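Local coordinates for protein farnesyl pyrophosphate synthetase (Staphylococcus aureus, PDB 5H9D) that probably builds heptaprenyl diphosphate from shorter isoprenoid diphosphates, as a magnesium-dependent prenyltransferase of the FPP/GGPP synthase family, at residues V43-V48 against A70-H75; R167-L172 against M203-I208. All coordinates share one frame; numbering follows the deposited sequence.

Interaction 1: residues V43-V48 against A70-H75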
loop_
_atom_site.group_PDB
_atom_site.type_symbol
_atom_site.label_atom_id
_atom_site.label_comp_id
_atom_site.label_asym_id
_atom_site.label_seq_id
_atom_site.Cartn_x
_atom_site.Cartn_y
_atom_site.Cartn_z
ATOM N N VAL A 43 -0.035 15.332 -2.224
ATOM C CA VAL A 43 -1.390 15.728 -1.832
ATOM C C VAL A 43 -1.811 15.143 -0.477
ATOM O O VAL A 43 -2.325 15.877 0.349
ATOM C CB VAL A 43 -2.435 15.377 -2.948
ATOM C CG1 VAL A 43 -1.711 14.938 -4.187
ATOM C CG2 VAL A 43 -3.408 14.290 -2.506
ATOM N N ARG A 44 -1.578 13.845 -0.250
ATOM C CA ARG A 44 -1.946 13.189 1.018
ATOM C C ARG A 44 -1.358 13.943 2.216
ATOM O O ARG A 44 -2.082 14.307 3.141
ATOM C CB ARG A 44 -1.496 11.718 1.010
ATOM C CG ARG A 44 -2.591 10.706 0.657
ATOM C CD ARG A 44 -2.151 9.587 -0.291
ATOM N NE ARG A 44 -1.842 10.122 -1.614
ATOM C CZ ARG A 44 -2.403 9.709 -2.743
ATOM N NH1 ARG A 44 -3.314 8.749 -2.734
ATOM N NH2 ARG A 44 -2.049 10.253 -3.890
ATOM N N PRO A 45 -0.030 14.177 2.227
ATOM C CA PRO A 45 0.532 14.919 3.365
ATOM C C PRO A 45 -0.163 16.273 3.498
ATOM O O PRO A 45 -0.398 16.748 4.606
ATOM C CB PRO A 45 1.996 15.073 2.975
ATOM C CG PRO A 45 2.249 13.794 2.256
ATOM C CD PRO A 45 1.047 13.618 1.399
ATOM N N ALA A 46 -0.497 16.874 2.352
ATOM C CA ALA A 46 -1.129 18.188 2.323
ATOM C C ALA A 46 -2.469 18.155 3.017
ATOM O O ALA A 46 -2.731 18.971 3.897
ATOM C CB ALA A 46 -1.275 18.708 0.880
ATOM N N PHE A 47 -3.321 17.210 2.651
ATOM C CA PHE A 47 -4.608 17.125 3.303
ATOM C C PHE A 47 -4.507 16.830 4.792
ATOM O O PHE A 47 -5.371 17.232 5.549
ATOM C CB PHE A 47 -5.483 16.090 2.604
ATOM C CG PHE A 47 -6.168 16.624 1.392
ATOM C CD1 PHE A 47 -6.993 17.732 1.491
ATOM C CD2 PHE A 47 -5.950 16.065 0.161
ATOM C CE1 PHE A 47 -7.581 18.276 0.379
ATOM C CE2 PHE A 47 -6.535 16.599 -0.970
ATOM C CZ PHE A 47 -7.352 17.704 -0.871
ATOM N N VAL A 48 -3.458 16.136 5.219
ATOM C CA VAL A 48 -3.299 15.826 6.635
ATOM C C VAL A 48 -2.996 17.119 7.417
ATOM O O VAL A 48 -3.661 17.408 8.425
ATOM C CB VAL A 48 -2.175 14.791 6.874
ATOM C CG1 VAL A 48 -2.040 14.503 8.345
ATOM C CG2 VAL A 48 -2.475 13.520 6.126
ATOM N N ALA A 70 3.977 9.352 7.367
ATOM C CA ALA A 70 3.496 7.975 7.218
ATOM C C ALA A 70 2.626 7.809 5.984
ATOM O O ALA A 70 2.794 6.845 5.248
ATOM C CB ALA A 70 2.698 7.532 8.461
ATOM N N LEU A 71 1.693 8.726 5.762
ATOM C CA LEU A 71 0.811 8.619 4.602
ATOM C C LEU A 71 1.565 8.630 3.267
ATOM O O LEU A 71 1.229 7.858 2.350
ATOM C CB LEU A 71 -0.221 9.753 4.600
ATOM C CG LEU A 71 -1.563 9.572 5.297
ATOM C CD1 LEU A 71 -2.415 8.684 4.400
ATOM C CD2 LEU A 71 -1.389 8.979 6.698
ATOM N N GLU A 72 2.574 9.496 3.144
ATOM C CA GLU A 72 3.315 9.573 1.892
ATOM C C GLU A 72 4.165 8.327 1.699
ATOM O O GLU A 72 4.383 7.903 0.584
ATOM C CB GLU A 72 4.172 10.836 1.869
ATOM C CG GLU A 72 4.697 11.260 0.503
ATOM C CD GLU A 72 3.613 11.496 -0.533
ATOM O OE1 GLU A 72 2.434 11.552 -0.143
ATOM O OE2 GLU A 72 3.927 11.624 -1.742
ATOM N N LEU A 73 4.636 7.721 2.784
ATOM C CA LEU A 73 5.455 6.513 2.673
ATOM C C LEU A 73 4.602 5.311 2.229
ATOM O O LEU A 73 5.068 4.486 1.450
ATOM C CB LEU A 73 6.165 6.224 4.005
ATOM C CG LEU A 73 7.254 7.169 4.548
ATOM C CD1 LEU A 73 7.648 6.836 5.983
ATOM C CD2 LEU A 73 8.479 7.084 3.674
ATOM N N ILE A 74 3.356 5.217 2.716
ATOM C CA ILE A 74 2.450 4.130 2.335
ATOM C C ILE A 74 2.043 4.348 0.858
ATOM O O ILE A 74 1.962 3.402 0.063
ATOM C CB ILE A 74 1.163 4.086 3.255
ATOM C CG1 ILE A 74 1.532 3.570 4.651
ATOM C CG2 ILE A 74 0.112 3.137 2.668
ATOM C CD1 ILE A 74 0.588 4.030 5.761
ATOM N N HIS A 75 1.771 5.599 0.509
ATOM C CA HIS A 75 1.442 5.957 -0.862
ATOM C C HIS A 75 2.567 5.481 -1.811
ATOM O O HIS A 75 2.321 4.833 -2.842
ATOM C CB HIS A 75 1.295 7.466 -0.942
ATOM C CG HIS A 75 1.046 7.982 -2.320
ATOM N ND1 HIS A 75 0.212 7.340 -3.216
ATOM C CD2 HIS A 75 1.502 9.089 -2.951
ATOM C CE1 HIS A 75 0.167 8.033 -4.339
ATOM N NE2 HIS A 75 0.941 9.097 -4.204
#

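Interaction 2: residues R167-L172 against M203-I208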
loop_
_atom_site.group_PDB
_atom_site.type_symbol
_atom_site.label_atom_id
_atom_site.label_comp_id
_atom_site.label_asym_id
_atom_site.label_seq_id
_atom_site.Cartn_x
_atom_site.Cartn_y
_atom_site.Cartn_z
ATOM N N ARG A 167 -11.960 2.351 -3.148
ATOM C CA ARG A 167 -10.923 1.591 -2.447
ATOM C C ARG A 167 -9.541 1.980 -2.989
ATOM O O ARG A 167 -8.606 2.276 -2.229
ATOM C CB ARG A 167 -11.112 0.092 -2.651
ATOM C CG ARG A 167 -12.428 -0.483 -2.184
ATOM C CD ARG A 167 -12.664 -1.831 -2.867
ATOM N NE ARG A 167 -14.076 -2.190 -2.861
ATOM C CZ ARG A 167 -14.709 -2.767 -1.839
ATOM N NH1 ARG A 167 -14.050 -3.082 -0.720
ATOM N NH2 ARG A 167 -16.021 -2.992 -1.926
ATOM N N LYS A 168 -9.423 1.971 -4.309
ATOM C CA LYS A 168 -8.182 2.301 -4.996
ATOM C C LYS A 168 -7.577 3.687 -4.726
ATOM O O LYS A 168 -6.356 3.795 -4.599
ATOM C CB LYS A 168 -8.406 2.105 -6.506
ATOM C CG LYS A 168 -7.401 2.740 -7.479
ATOM C CD LYS A 168 -7.888 2.506 -8.927
ATOM C CE LYS A 168 -7.325 3.489 -9.967
ATOM N NZ LYS A 168 -5.885 3.274 -10.359
ATOM N N THR A 169 -8.393 4.735 -4.598
ATOM C CA THR A 169 -7.843 6.080 -4.423
ATOM C C THR A 169 -8.461 6.987 -3.370
ATOM O O THR A 169 -7.749 7.644 -2.610
ATOM C CB THR A 169 -7.900 6.845 -5.760
ATOM O OG1 THR A 169 -7.245 6.074 -6.764
ATOM C CG2 THR A 169 -7.222 8.175 -5.661
ATOM N N ALA A 170 -9.782 7.062 -3.354
ATOM C CA ALA A 170 -10.503 7.914 -2.416
ATOM C C ALA A 170 -10.231 7.599 -0.934
ATOM O O ALA A 170 -10.062 8.500 -0.100
ATOM C CB ALA A 170 -12.002 7.821 -2.710
ATOM N N LEU A 171 -10.171 6.306 -0.638
ATOM C CA LEU A 171 -9.958 5.792 0.709
ATOM C C LEU A 171 -8.754 6.321 1.458
ATOM O O LEU A 171 -8.814 6.493 2.659
ATOM C CB LEU A 171 -9.887 4.279 0.639
ATOM C CG LEU A 171 -10.510 3.516 1.784
ATOM C CD1 LEU A 171 -11.768 4.225 2.222
ATOM C CD2 LEU A 171 -10.792 2.074 1.317
ATOM N N LEU A 172 -7.655 6.580 0.765
ATOM C CA LEU A 172 -6.470 7.092 1.442
ATOM C C LEU A 172 -6.492 8.618 1.540
ATOM O O LEU A 172 -5.705 9.210 2.273
ATOM C CB LEU A 172 -5.194 6.620 0.724
ATOM C CG LEU A 172 -3.941 6.413 1.596
ATOM C CD1 LEU A 172 -4.183 5.284 2.616
ATOM C CD2 LEU A 172 -2.771 6.061 0.711
ATOM N N MET A 203 -12.694 10.911 -4.795
ATOM C CA MET A 203 -13.489 10.343 -5.889
ATOM C C MET A 203 -13.302 11.210 -7.128
ATOM O O MET A 203 -13.053 10.704 -8.231
ATOM C CB MET A 203 -14.981 10.286 -5.515
ATOM C CG MET A 203 -15.298 9.352 -4.330
ATOM S SD MET A 203 -15.105 7.616 -4.718
ATOM C CE MET A 203 -16.275 7.420 -6.076
ATOM N N SER A 204 -13.407 12.519 -6.944
ATOM C CA SER A 204 -13.215 13.445 -8.047
ATOM C C SER A 204 -11.805 13.316 -8.636
ATOM O O SER A 204 -11.608 13.335 -9.857
ATOM C CB SER A 204 -13.412 14.864 -7.560
ATOM O OG SER A 204 -12.674 15.747 -8.382
ATOM N N PHE A 205 -10.833 13.194 -7.736
ATOM C CA PHE A 205 -9.436 13.059 -8.066
ATOM C C PHE A 205 -9.257 11.997 -9.144
ATOM O O PHE A 205 -8.808 12.292 -10.257
ATOM C CB PHE A 205 -8.680 12.661 -6.794
ATOM C CG PHE A 205 -7.167 12.656 -6.942
ATOM C CD1 PHE A 205 -6.484 13.788 -7.363
ATOM C CD2 PHE A 205 -6.426 11.531 -6.608
ATOM C CE1 PHE A 205 -5.093 13.792 -7.441
ATOM C CE2 PHE A 205 -5.046 11.536 -6.681
ATOM C CZ PHE A 205 -4.382 12.660 -7.093
ATOM N N GLN A 206 -9.613 10.759 -8.796
ATOM C CA GLN A 206 -9.500 9.607 -9.684
ATOM C C GLN A 206 -10.298 9.743 -10.978
ATOM O O GLN A 206 -9.824 9.360 -12.044
ATOM C CB GLN A 206 -9.941 8.322 -8.949
ATOM C CG GLN A 206 -9.669 7.021 -9.727
ATOM C CD GLN A 206 -8.181 6.887 -10.126
ATOM O OE1 GLN A 206 -7.304 6.762 -9.262
ATOM N NE2 GLN A 206 -7.904 6.935 -11.445
ATOM N N ILE A 207 -11.508 10.277 -10.890
ATOM C CA ILE A 207 -12.291 10.411 -12.096
ATOM C C ILE A 207 -11.528 11.296 -13.072
ATOM O O ILE A 207 -11.531 11.067 -14.279
ATOM C CB ILE A 207 -13.686 10.981 -11.812
ATOM C CG1 ILE A 207 -14.493 9.967 -10.998
ATOM C CG2 ILE A 207 -14.380 11.282 -13.121
ATOM C CD1 ILE A 207 -15.896 10.375 -10.657
ATOM N N ILE A 208 -10.831 12.289 -12.539
ATOM C CA ILE A 208 -10.064 13.171 -13.396
ATOM C C ILE A 208 -8.921 12.430 -14.071
ATOM O O ILE A 208 -8.721 12.593 -15.271
ATOM C CB ILE A 208 -9.586 14.414 -12.620
ATOM C CG1 ILE A 208 -10.740 15.417 -12.584
ATOM C CG2 ILE A 208 -8.347 15.032 -13.256
ATOM C CD1 ILE A 208 -10.722 16.320 -11.372
#

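Interaction 1: residues V43-V48 against A70-H75
Arg44 lays its guanidinium flat on the imidazole of His75 where two nearly antiparallel helices of the all-alpha isoprenyl synthase fold pair up; their axes approach to 8.5 Å at 157°. The stack is defined by centres 3.5 Å apart and planes only 17° from parallel. Because Arg44 NH2 comes from over the ring, displaced toward the rim, its 3.2 Å approach to His75 NE2 is poorly angled and not a hydrogen bond. His75 reaches across because its CG is anti to the backbone N (chi1 176°), while the Arg44 chain bends at chi2 and chi3 to lie over it.

Van der Waals packing adds two further contacts. The Pro45 ring crosses the Glu72 side chain at about a right angle, with Pro45 CG 3.5 Å from Glu72 CB. On the other flank, Val48 CG2 rests against Leu71 CG at 4.1 Å, a contact apolar on both sides.

Arg44 NE and Glu72 OE1 carry opposite charges but stand 4.7 Å apart, too far for a salt bridge, and Glu72 OE2 has a long, weak ion pair with Arg42. A bound phosphate, probably from the crystallisation liquor, lies about 4 Å from the His75 side chain and perhaps marks a pocket for a substrate's diphosphate. Glu72 OE2 meets the edge of the His75 imidazole in the ring plane.

Interaction 2: residues R167-L172 against M203-I208
Thr169 and Gln206 meet at about a right angle across two helices of the isoprenyl synthase helical core, the second of which carries the family's second aspartate-rich motif just beyond Ile208. The helix axes approach to 8.3 Å and run at 142° to each other, leaning well away from strict antiparallel.

Thr169 OG1 donates to Gln206 OE1 at 2.6 Å. The C=O...donor angle of 136°, with the donor in the carbonyl plane, places the hydroxyl on a lone pair of the amide oxygen. Gln206 leaves its helix with CG anti to the backbone N and then bends at chi2 (55°), which brings the carboxamide to the threonine, with chi3 turning OE1 toward it. Its NE2 makes a weak hydrogen bond with Asp210, one turn further on, so both ends of the amide have a partner and its rotation is probably restrained.

Lys168 passes across the same amide with its aliphatic part: CE is 3.3 Å from Gln206 OE1, while NZ stays 3.9 Å from that oxygen. The other branch of Thr169, CG2, points at the rim of Phe205 and lies near the ring plane, 3.6 Å from CD2; this is an edge contact, not packing on a face.

The backbones draw closer where Ala170 CA lies 5.2 Å from Met203 CA, a spacing compatible with the small alanine side chain. Ala170 closes a wider pi-type turn that spans 167-170. The CB of Met203 is directed away from the facing helix, yet the chain bends at chi2, which brings Met203 SD back to 3.7 Å from Ala170 CB.

Overall arrangement
From the N terminus, interaction 1 comes first: helix 43-51 meets helix 62-85, closing a loop of 21 intervening residues, 11 of them helical. Interaction 2 follows, joining helix 158-183 to helix 188-215 across 30 mostly helical residues. The two are in series along the chain and neither nest nor cross. The centres of interaction 1 and interaction 2 lie about 14 Å apart, and the two touch directly. Leu172, outside the pairing of interaction 2, bridges them: Leu172 CD2 lies 3.7 Å from Arg44 CD. Leu172 CG lies 3.9 Å from Leu71 CD1. Arg44 NH2 also approaches Phe205 CE2 at 4.3 Å, so helix 158-183 and helix 188-215 both reach the first pair.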